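Local coordinates for protein 7,8-dihydro-6-hydroxymethylpterin pyrophosphokinase-dihydropteroate synthase (Plasmodium falciparum, PDB 6JWS) that probably catalyses two consecutive steps of folate biosynthesis, pyrophosphorylation of 6-hydroxymethyl-7,8-dihydropterin by ATP and condensation of the resulting diphosphate with 4-aminobenzoate to 7,8-dihydropteroate, at residues B[127-130]-B[131-135]; B[549-552]-B[553-557]; B[565-569]-B[570-574]. The protein carries 1 engineered substitution. All coordinates share one frame; numbering follows the deposited sequence.

In the fold
Contact 1 belongs to the pyrophosphokinase part of this bifunctional chain, whereas contacts 2 and 3 belong to the pterin-binding TIM barrel. The centre of contact 1 lies about 41 Å from that of contact 2 and about 36 Å from that of contact 3. Contacts 2 and 3 are sequential: helix 547-564 carries contact 2, and the turn of contact 3 leads from its end into strand 572-575. Their centres are about 15 Å apart, and they touch where Leu555 CB meets Phe574 CD2 at 3.4 Å. Relative to the ligands, the Tyr132 side chain is about 8 Å from ATP, and the Leu555 side chain about 9 Å from pteroic acid.

Contact 1. Residues B[127-130]-B[131-135]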
loop_
_atom_site.group_PDB
_atom_site.type_symbol
_atom_site.label_atom_id
_atom_site.label_comp_id
_atom_site.label_asym_id
_atom_site.label_seq_id
_atom_site.Cartn_x
_atom_site.Cartn_y
_atom_site.Cartn_z
ATOM N N VAL B 127 -26.122 -21.598 -43.920
ATOM C CA VAL B 127 -25.244 -22.760 -43.995
ATOM C C VAL B 127 -25.372 -23.553 -42.691
ATOM O O VAL B 127 -25.884 -23.044 -41.695
ATOM C CB VAL B 127 -23.781 -22.371 -44.326
ATOM C CG1 VAL B 127 -23.620 -21.909 -45.770
ATOM C CG2 VAL B 127 -23.207 -21.315 -43.382
ATOM N N ASN B 128 -24.943 -24.822 -42.711
ATOM C CA ASN B 128 -24.910 -25.648 -41.511
ATOM C C ASN B 128 -23.639 -25.332 -40.725
ATOM O O ASN B 128 -22.735 -24.667 -41.234
ATOM C CB ASN B 128 -25.033 -27.146 -41.826
ATOM C CG ASN B 128 -24.011 -27.644 -42.833
ATOM O OD1 ASN B 128 -22.799 -27.523 -42.635
ATOM N ND2 ASN B 128 -24.494 -28.213 -43.926
ATOM N N VAL B 129 -23.568 -25.855 -39.496
ATOM C CA VAL B 129 -22.462 -25.575 -38.594
ATOM C C VAL B 129 -21.131 -25.981 -39.230
ATOM O O VAL B 129 -20.235 -25.144 -39.347
ATOM C CB VAL B 129 -22.658 -26.212 -37.205
ATOM C CG1 VAL B 129 -21.515 -25.846 -36.267
ATOM C CG2 VAL B 129 -23.995 -25.825 -36.583
ATOM N N GLU B 130 -21.008 -27.256 -39.640
ATOM C CA GLU B 130 -19.742 -27.770 -40.150
ATOM C C GLU B 130 -19.241 -26.954 -41.344
ATOM O O GLU B 130 -18.062 -26.606 -41.393
ATOM C CB GLU B 130 -19.773 -29.282 -40.412
ATOM C CG GLU B 130 -18.408 -29.874 -40.783
ATOM C CD GLU B 130 -17.201 -29.685 -39.856
ATOM O OE1 GLU B 130 -17.133 -28.663 -39.122
ATOM O OE2 GLU B 130 -16.299 -30.563 -39.879
ATOM N N ASN B 131 -20.141 -26.636 -42.286
ATOM C CA ASN B 131 -19.770 -25.871 -43.470
ATOM C C ASN B 131 -19.306 -24.473 -43.066
ATOM O O ASN B 131 -18.343 -23.949 -43.631
ATOM C CB ASN B 131 -20.889 -25.816 -44.513
ATOM C CG ASN B 131 -20.862 -26.975 -45.492
ATOM O OD1 ASN B 131 -20.317 -26.846 -46.585
ATOM N ND2 ASN B 131 -21.436 -28.106 -45.114
ATOM N N TYR B 132 -19.997 -23.891 -42.073
ATOM C CA TYR B 132 -19.640 -22.586 -41.537
ATOM C C TYR B 132 -18.203 -22.602 -41.014
ATOM O O TYR B 132 -17.395 -21.750 -41.389
ATOM C CB TYR B 132 -20.641 -22.134 -40.470
ATOM C CG TYR B 132 -20.187 -20.909 -39.720
ATOM C CD1 TYR B 132 -20.358 -19.641 -40.259
ATOM C CD2 TYR B 132 -19.538 -21.022 -38.496
ATOM C CE1 TYR B 132 -19.907 -18.514 -39.590
ATOM C CE2 TYR B 132 -19.079 -19.905 -37.816
ATOM C CZ TYR B 132 -19.275 -18.648 -38.362
ATOM O OH TYR B 132 -18.828 -17.546 -37.703
ATOM N N LEU B 133 -17.886 -23.591 -40.167
ATOM C CA LEU B 133 -16.594 -23.635 -39.492
ATOM C C LEU B 133 -15.453 -23.801 -40.496
ATOM O O LEU B 133 -14.399 -23.182 -40.327
ATOM C CB LEU B 133 -16.585 -24.737 -38.428
ATOM C CG LEU B 133 -17.548 -24.514 -37.260
ATOM C CD1 LEU B 133 -17.801 -25.809 -36.503
ATOM C CD2 LEU B 133 -17.030 -23.427 -36.319
ATOM N N LEU B 134 -15.692 -24.582 -41.564
ATOM C CA LEU B 134 -14.696 -24.778 -42.616
ATOM C C LEU B 134 -14.461 -23.479 -43.388
ATOM O O LEU B 134 -13.314 -23.106 -43.636
ATOM C CB LEU B 134 -15.117 -25.935 -43.533
ATOM C CG LEU B 134 -15.195 -27.315 -42.866
ATOM C CD1 LEU B 134 -16.048 -28.278 -43.682
ATOM C CD2 LEU B 134 -13.806 -27.899 -42.600
ATOM N N GLU B 135 -15.541 -22.766 -43.737
ATOM C CA GLU B 135 -15.396 -21.523 -44.488
ATOM C C GLU B 135 -14.632 -20.481 -43.660
ATOM O O GLU B 135 -13.720 -19.828 -44.171
ATOM C CB GLU B 135 -16.746 -20.985 -44.969
ATOM C CG GLU B 135 -17.544 -21.956 -45.819
ATOM C CD GLU B 135 -17.147 -22.084 -47.283
ATOM O OE1 GLU B 135 -16.189 -21.408 -47.710
ATOM O OE2 GLU B 135 -17.816 -22.856 -48.003
#
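Asn128 and Asn131 meet through a single amide oxygen, which takes two hydrogen bonds. Asn128 OD1 accepts from the backbone Asn131 N at 2.8 Å, with the donor nearly in line with the side-chain carbonyl. The second bond comes from Asn131 ND2, 2.9 Å from Asn128 OD1; it arrives in the carbonyl plane, on a lone pair, at a C=O...donor angle of 108°. That oxygen also lies close to the plane of the Asn131 amide, yet the two amide planes are turned 62° apart. The first torsion of Asn128 (chi1 54°) sets CG between its own backbone N and carbonyl carbon, folding the amide back over the first turn of the helix.

The backbone bonds follow the i to i+4 pattern. Tyr132 N donates to Asn128 O, Leu133 N to Val129 O at 2.9 Å, and Leu134 N to Glu130 O.

The packing contacts are few. Val129 CG1 lies 3.7 Å from Leu133 CD1, the two side chains side by side and pointing the same way, while Val127 CG2 approaches Tyr132 CB at 4.0 Å, the side chains nearly perpendicular. Glu130 is bent at chi2, and its OE1, a carboxylate oxygen beside a methyl, comes to 3.9 Å from Leu133 CD1. The Tyr132 ring leads away from this turn, and its OH is hydrogen-bonded to Pro319 O, between the ATP-pocket residues Ser317 and His320.

An asparagine N-cap of this kind, accepting the amide three residues on, marks the start of helix 129-148 at the surface of the pyrophosphokinase domain.

Contact 2. Residues B[549-552]-B[553-557]; sequences YDIK and NYLEQ
Four backbone hydrogen bonds tie Tyr549, Asp550, Ile551 and Lys552 to the residues four places on. The shortest joins Asn553 N to Tyr549 O at 2.7 Å, and Tyr554 N reaches Asp550 O at 2.9 Å. In the third, Leu555 N donates to Ile551 O with an N-H...acceptor angle of 170°; Glu556 N to Lys552 O completes the set at 3.0 Å.

The charged pair one turn apart is looser. Lys552 NZ and Glu556 OE2 are 4.3 Å apart, beyond salt-bridge distance, and the nearer approach is made by the lysine methylene: Lys552 CE lies 3.4 Å from Glu556 OE2. With CG anti to the backbone N (chi1 -171°) and the rest extended, Lys552 brings CE to the carboxylate of Glu556, which is also extended beyond CG; the two chains cross at a slant. Both polar ends have hydrogen-bonding partners beyond this turn, Lys552 NZ with Val596 O and Glu556 OE2 with Tyr600 OH. Their opposite charges may still attract each other weakly. Closer to the backbone, Glu556 CG packs 3.3 Å from Lys552 O.

On another side of the helix the contact is apolar. Ile551 CG2 and Leu555 CD1 come within 4.1 Å, the two buried side chains lying alongside one another and pointing the same way. Beyond them Ile551 touches His530, Lys582 and Tyr597, and Leu555 packs on Phe574 of strand 572-575. Tyr554 makes an edge-to-face ring contact with His530.

With Leu555 against strand 572-575, Ile551 against neighbouring loops, and exposed Tyr549 and Asn553 at the surface, this is a regular amphipathic turn of helix 547-564, one of the helices surrounding the parallel strands of the TIM barrel.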
loop_
_atom_site.group_PDB
_atom_site.type_symbol
_atom_site.label_atom_id
_atom_site.label_comp_id
_atom_site.label_asym_id
_atom_site.label_seq_id
_atom_site.Cartn_x
_atom_site.Cartn_y
_atom_site.Cartn_z
ATOM N N TYR B 549 -22.315 -6.390 -1.114
ATOM C CA TYR B 549 -22.875 -6.911 -2.352
ATOM C C TYR B 549 -24.227 -6.279 -2.695
ATOM O O TYR B 549 -24.543 -6.139 -3.885
ATOM C CB TYR B 549 -22.819 -8.444 -2.349
ATOM C CG TYR B 549 -21.387 -8.918 -2.436
ATOM C CD1 TYR B 549 -20.724 -8.939 -3.658
ATOM C CD2 TYR B 549 -20.676 -9.246 -1.294
ATOM C CE1 TYR B 549 -19.394 -9.324 -3.739
ATOM C CE2 TYR B 549 -19.344 -9.634 -1.360
ATOM C CZ TYR B 549 -18.708 -9.669 -2.588
ATOM O OH TYR B 549 -17.400 -10.064 -2.671
ATOM N N ASP B 550 -24.994 -5.867 -1.676
ATOM C CA ASP B 550 -26.249 -5.165 -1.931
ATOM C C ASP B 550 -25.994 -3.875 -2.726
ATOM O O ASP B 550 -26.673 -3.621 -3.722
ATOM C CB ASP B 550 -27.030 -4.890 -0.637
ATOM C CG ASP B 550 -27.524 -6.157 0.066
ATOM O OD1 ASP B 550 -27.531 -7.247 -0.588
ATOM O OD2 ASP B 550 -27.877 -6.062 1.277
ATOM N N ILE B 551 -24.981 -3.097 -2.305
ATOM C CA ILE B 551 -24.639 -1.825 -2.928
ATOM C C ILE B 551 -24.071 -2.057 -4.331
ATOM O O ILE B 551 -24.546 -1.459 -5.289
ATOM C CB ILE B 551 -23.730 -1.004 -1.985
ATOM C CG1 ILE B 551 -24.541 -0.431 -0.809
ATOM C CG2 ILE B 551 -22.972 0.078 -2.729
ATOM C CD1 ILE B 551 -23.710 -0.119 0.408
ATOM N N LYS B 552 -23.118 -2.992 -4.472
ATOM C CA LYS B 552 -22.603 -3.415 -5.767
ATOM C C LYS B 552 -23.728 -3.839 -6.715
ATOM O O LYS B 552 -23.778 -3.393 -7.877
ATOM C CB LYS B 552 -21.578 -4.552 -5.623
ATOM C CG LYS B 552 -20.842 -4.910 -6.905
ATOM C CD LYS B 552 -19.909 -6.119 -6.857
ATOM C CE LYS B 552 -19.499 -6.502 -8.266
ATOM N NZ LYS B 552 -18.237 -7.282 -8.315
ATOM N N ASN B 553 -24.607 -4.737 -6.245
ATOM C CA ASN B 553 -25.699 -5.226 -7.095
ATOM C C ASN B 553 -26.629 -4.079 -7.491
ATOM O O ASN B 553 -27.054 -4.002 -8.628
ATOM C CB ASN B 553 -26.462 -6.414 -6.490
ATOM C CG ASN B 553 -25.628 -7.683 -6.479
ATOM O OD1 ASN B 553 -24.863 -7.914 -7.419
ATOM N ND2 ASN B 553 -25.742 -8.493 -5.426
ATOM N N TYR B 554 -26.919 -3.161 -6.567
ATOM C CA TYR B 554 -27.732 -1.992 -6.873
ATOM C C TYR B 554 -27.149 -1.158 -8.022
ATOM O O TYR B 554 -27.848 -0.855 -8.983
ATOM C CB TYR B 554 -27.939 -1.166 -5.601
ATOM C CG TYR B 554 -28.597 0.167 -5.828
ATOM C CD1 TYR B 554 -27.833 1.287 -6.142
ATOM C CD2 TYR B 554 -29.987 0.323 -5.706
ATOM C CE1 TYR B 554 -28.426 2.523 -6.355
ATOM C CE2 TYR B 554 -30.587 1.567 -5.870
ATOM C CZ TYR B 554 -29.805 2.663 -6.188
ATOM O OH TYR B 554 -30.367 3.890 -6.405
ATOM N N LEU B 555 -25.867 -0.798 -7.933
ATOM C CA LEU B 555 -25.158 -0.010 -8.934
ATOM C C LEU B 555 -25.118 -0.716 -10.289
ATOM O O LEU B 555 -25.301 -0.070 -11.322
ATOM C CB LEU B 555 -23.749 0.315 -8.400
ATOM C CG LEU B 555 -23.771 1.257 -7.190
ATOM C CD1 LEU B 555 -22.381 1.427 -6.571
ATOM C CD2 LEU B 555 -24.354 2.620 -7.582
ATOM N N GLU B 556 -24.898 -2.041 -10.280
ATOM C CA GLU B 556 -24.881 -2.835 -11.500
ATOM C C GLU B 556 -26.265 -2.847 -12.150
ATOM O O GLU B 556 -26.374 -2.726 -13.377
ATOM C CB GLU B 556 -24.423 -4.272 -11.215
ATOM C CG GLU B 556 -22.924 -4.362 -10.921
ATOM C CD GLU B 556 -22.466 -5.767 -10.527
ATOM O OE1 GLU B 556 -23.151 -6.411 -9.720
ATOM O OE2 GLU B 556 -21.425 -6.217 -11.019
ATOM N N GLN B 557 -27.324 -2.960 -11.334
ATOM C CA GLN B 557 -28.671 -2.861 -11.887
ATOM C C GLN B 557 -28.876 -1.490 -12.544
ATOM O O GLN B 557 -29.407 -1.407 -13.648
ATOM C CB GLN B 557 -29.750 -3.372 -10.904
ATOM C CG GLN B 557 -29.800 -4.906 -10.788
ATOM C CD GLN B 557 -30.602 -5.553 -9.661
ATOM O OE1 GLN B 557 -30.108 -6.451 -8.958
ATOM N NE2 GLN B 557 -31.854 -5.137 -9.479
#

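Contact 3. Residues B[565-569]-B[570-574]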
loop_
_atom_site.group_PDB
_atom_site.type_symbol
_atom_site.label_atom_id
_atom_site.label_comp_id
_atom_site.label_asym_id
_atom_site.label_seq_id
_atom_site.Cartn_x
_atom_site.Cartn_y
_atom_site.Cartn_z
ATOM N N ASN B 565 -30.534 1.741 -22.236
ATOM C CA ASN B 565 -31.138 2.929 -22.807
ATOM C C ASN B 565 -30.105 3.654 -23.661
ATOM O O ASN B 565 -30.280 4.824 -23.978
ATOM C CB ASN B 565 -31.834 3.760 -21.718
ATOM C CG ASN B 565 -33.190 3.176 -21.385
ATOM O OD1 ASN B 565 -34.145 3.398 -22.139
ATOM N ND2 ASN B 565 -33.288 2.420 -20.296
ATOM N N GLY B 566 -29.000 2.955 -23.955
ATOM C CA GLY B 566 -28.004 3.424 -24.901
ATOM C C GLY B 566 -26.994 4.398 -24.314
ATOM O O GLY B 566 -26.330 5.113 -25.057
ATOM N N ILE B 567 -26.865 4.441 -22.981
ATOM C CA ILE B 567 -25.746 5.171 -22.400
ATOM C C ILE B 567 -24.506 4.286 -22.537
ATOM O O ILE B 567 -24.528 3.128 -22.139
ATOM C CB ILE B 567 -26.025 5.579 -20.939
ATOM C CG1 ILE B 567 -27.315 6.406 -20.826
ATOM C CG2 ILE B 567 -24.820 6.310 -20.340
ATOM C CD1 ILE B 567 -27.393 7.577 -21.799
ATOM N N PRO B 568 -23.434 4.753 -23.211
ATOM C CA PRO B 568 -22.244 3.921 -23.409
ATOM C C PRO B 568 -21.693 3.467 -22.052
ATOM O O PRO B 568 -21.555 4.283 -21.142
ATOM C CB PRO B 568 -21.250 4.872 -24.093
ATOM C CG PRO B 568 -22.108 5.973 -24.718
ATOM C CD PRO B 568 -23.334 6.089 -23.837
ATOM N N ARG B 569 -21.385 2.162 -21.942
ATOM C CA ARG B 569 -20.914 1.515 -20.723
ATOM C C ARG B 569 -19.696 2.224 -20.123
ATOM O O ARG B 569 -19.604 2.350 -18.901
ATOM C CB ARG B 569 -20.593 0.035 -20.973
ATOM C CG ARG B 569 -20.309 -0.766 -19.705
ATOM C CD ARG B 569 -20.028 -2.238 -19.985
ATOM N NE ARG B 569 -21.212 -2.859 -20.552
ATOM C CZ ARG B 569 -22.076 -3.580 -19.852
ATOM N NH1 ARG B 569 -21.847 -3.839 -18.570
ATOM N NH2 ARG B 569 -23.144 -4.061 -20.460
ATOM N N TYR B 570 -18.768 2.671 -20.977
ATOM C CA TYR B 570 -17.498 3.236 -20.546
ATOM C C TYR B 570 -17.681 4.665 -20.016
ATOM O O TYR B 570 -16.713 5.299 -19.602
ATOM C CB TYR B 570 -16.490 3.179 -21.701
ATOM C CG TYR B 570 -16.979 3.817 -22.974
ATOM C CD1 TYR B 570 -16.856 5.178 -23.166
ATOM C CD2 TYR B 570 -17.615 3.076 -23.956
ATOM C CE1 TYR B 570 -17.340 5.804 -24.299
ATOM C CE2 TYR B 570 -18.097 3.682 -25.104
ATOM C CZ TYR B 570 -17.947 5.047 -25.277
ATOM O OH TYR B 570 -18.427 5.676 -26.389
ATOM N N ARG B 571 -18.925 5.170 -19.986
ATOM C CA ARG B 571 -19.164 6.533 -19.515
ATOM C C ARG B 571 -19.882 6.545 -18.162
ATOM O O ARG B 571 -20.306 7.602 -17.705
ATOM C CB ARG B 571 -19.963 7.353 -20.538
ATOM C CG ARG B 571 -19.119 7.928 -21.668
ATOM C CD ARG B 571 -19.922 8.848 -22.578
ATOM N NE ARG B 571 -19.101 9.514 -23.575
ATOM C CZ ARG B 571 -18.425 10.644 -23.385
ATOM N NH1 ARG B 571 -18.454 11.239 -22.194
ATOM N NH2 ARG B 571 -17.720 11.165 -24.377
ATOM N N ILE B 572 -19.997 5.388 -17.510
ATOM C CA ILE B 572 -20.766 5.278 -16.277
ATOM C C ILE B 572 -19.807 4.943 -15.141
ATOM O O ILE B 572 -19.094 3.952 -15.224
ATOM C CB ILE B 572 -21.837 4.176 -16.424
ATOM C CG1 ILE B 572 -22.793 4.503 -17.579
ATOM C CG2 ILE B 572 -22.574 3.941 -15.112
ATOM C CD1 ILE B 572 -23.667 3.355 -18.007
ATOM N N LEU B 573 -19.813 5.754 -14.080
ATOM C CA LEU B 573 -18.932 5.545 -12.943
ATOM C C LEU B 573 -19.771 5.184 -11.725
ATOM O O LEU B 573 -20.938 5.581 -11.649
ATOM C CB LEU B 573 -18.137 6.829 -12.741
ATOM C CG LEU B 573 -17.329 7.241 -13.976
ATOM C CD1 LEU B 573 -17.889 8.511 -14.580
ATOM C CD2 LEU B 573 -15.876 7.449 -13.605
ATOM N N PHE B 574 -19.179 4.386 -10.823
ATOM C CA PHE B 574 -19.851 3.881 -9.637
ATOM C C PHE B 574 -19.359 4.636 -8.416
ATOM O O PHE B 574 -18.169 4.954 -8.319
ATOM C CB PHE B 574 -19.484 2.418 -9.366
ATOM C CG PHE B 574 -20.051 1.406 -10.330
ATOM C CD1 PHE B 574 -19.846 1.524 -11.693
ATOM C CD2 PHE B 574 -20.694 0.274 -9.874
ATOM C CE1 PHE B 574 -20.363 0.569 -12.562
ATOM C CE2 PHE B 574 -21.236 -0.664 -10.739
ATOM C CZ PHE B 574 -21.081 -0.510 -12.085
HETATM O O HOH W 1 -18.979 1.535 -16.319
#
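Pro568 and Arg571 are joined by a turn in the backbone: Arg571 N donates to Pro568 O at 3.0 Å, the donor lying 49° out of the carbonyl plane. A longer, weak bond follows from Ile572 N to Arg569 O at 3.4 Å. A water bridges the two segments by donating both to Arg569 O at 2.8 Å and to Ile572 O at 2.7 Å. Before the turn, Gly566, with its positive phi of 83°, is the C-prime residue of the Schellman motif that ends helix 547-564. The chain thus passes from a helix through a short 3-10 turn into strand 572-575, the helix-to-strand step of a TIM barrel, where Leu573 pairs through its backbone with Val526 and Leu528 of the neighbouring parallel strand.

Among the side chains, Pro568 CB sits over one face of the Tyr570 ring in a CH-pi contact, 3.8 Å from the centroid and offset toward the rim. Tyr570 allows this by placing CG between its backbone N and carbonyl carbon (chi1 54°), turning the ring back under the proline. Ile567 CG2 meets Ile572 CG1 at 3.9 Å, the two chains crossing nearly at a right angle. The polar ends reach into the pyrophosphokinase part: Glu35 OE2 forms a salt bridge with Arg571 NE and a hydrogen bond with Tyr570 OH, while Arg569 NE donates to Thr51 O.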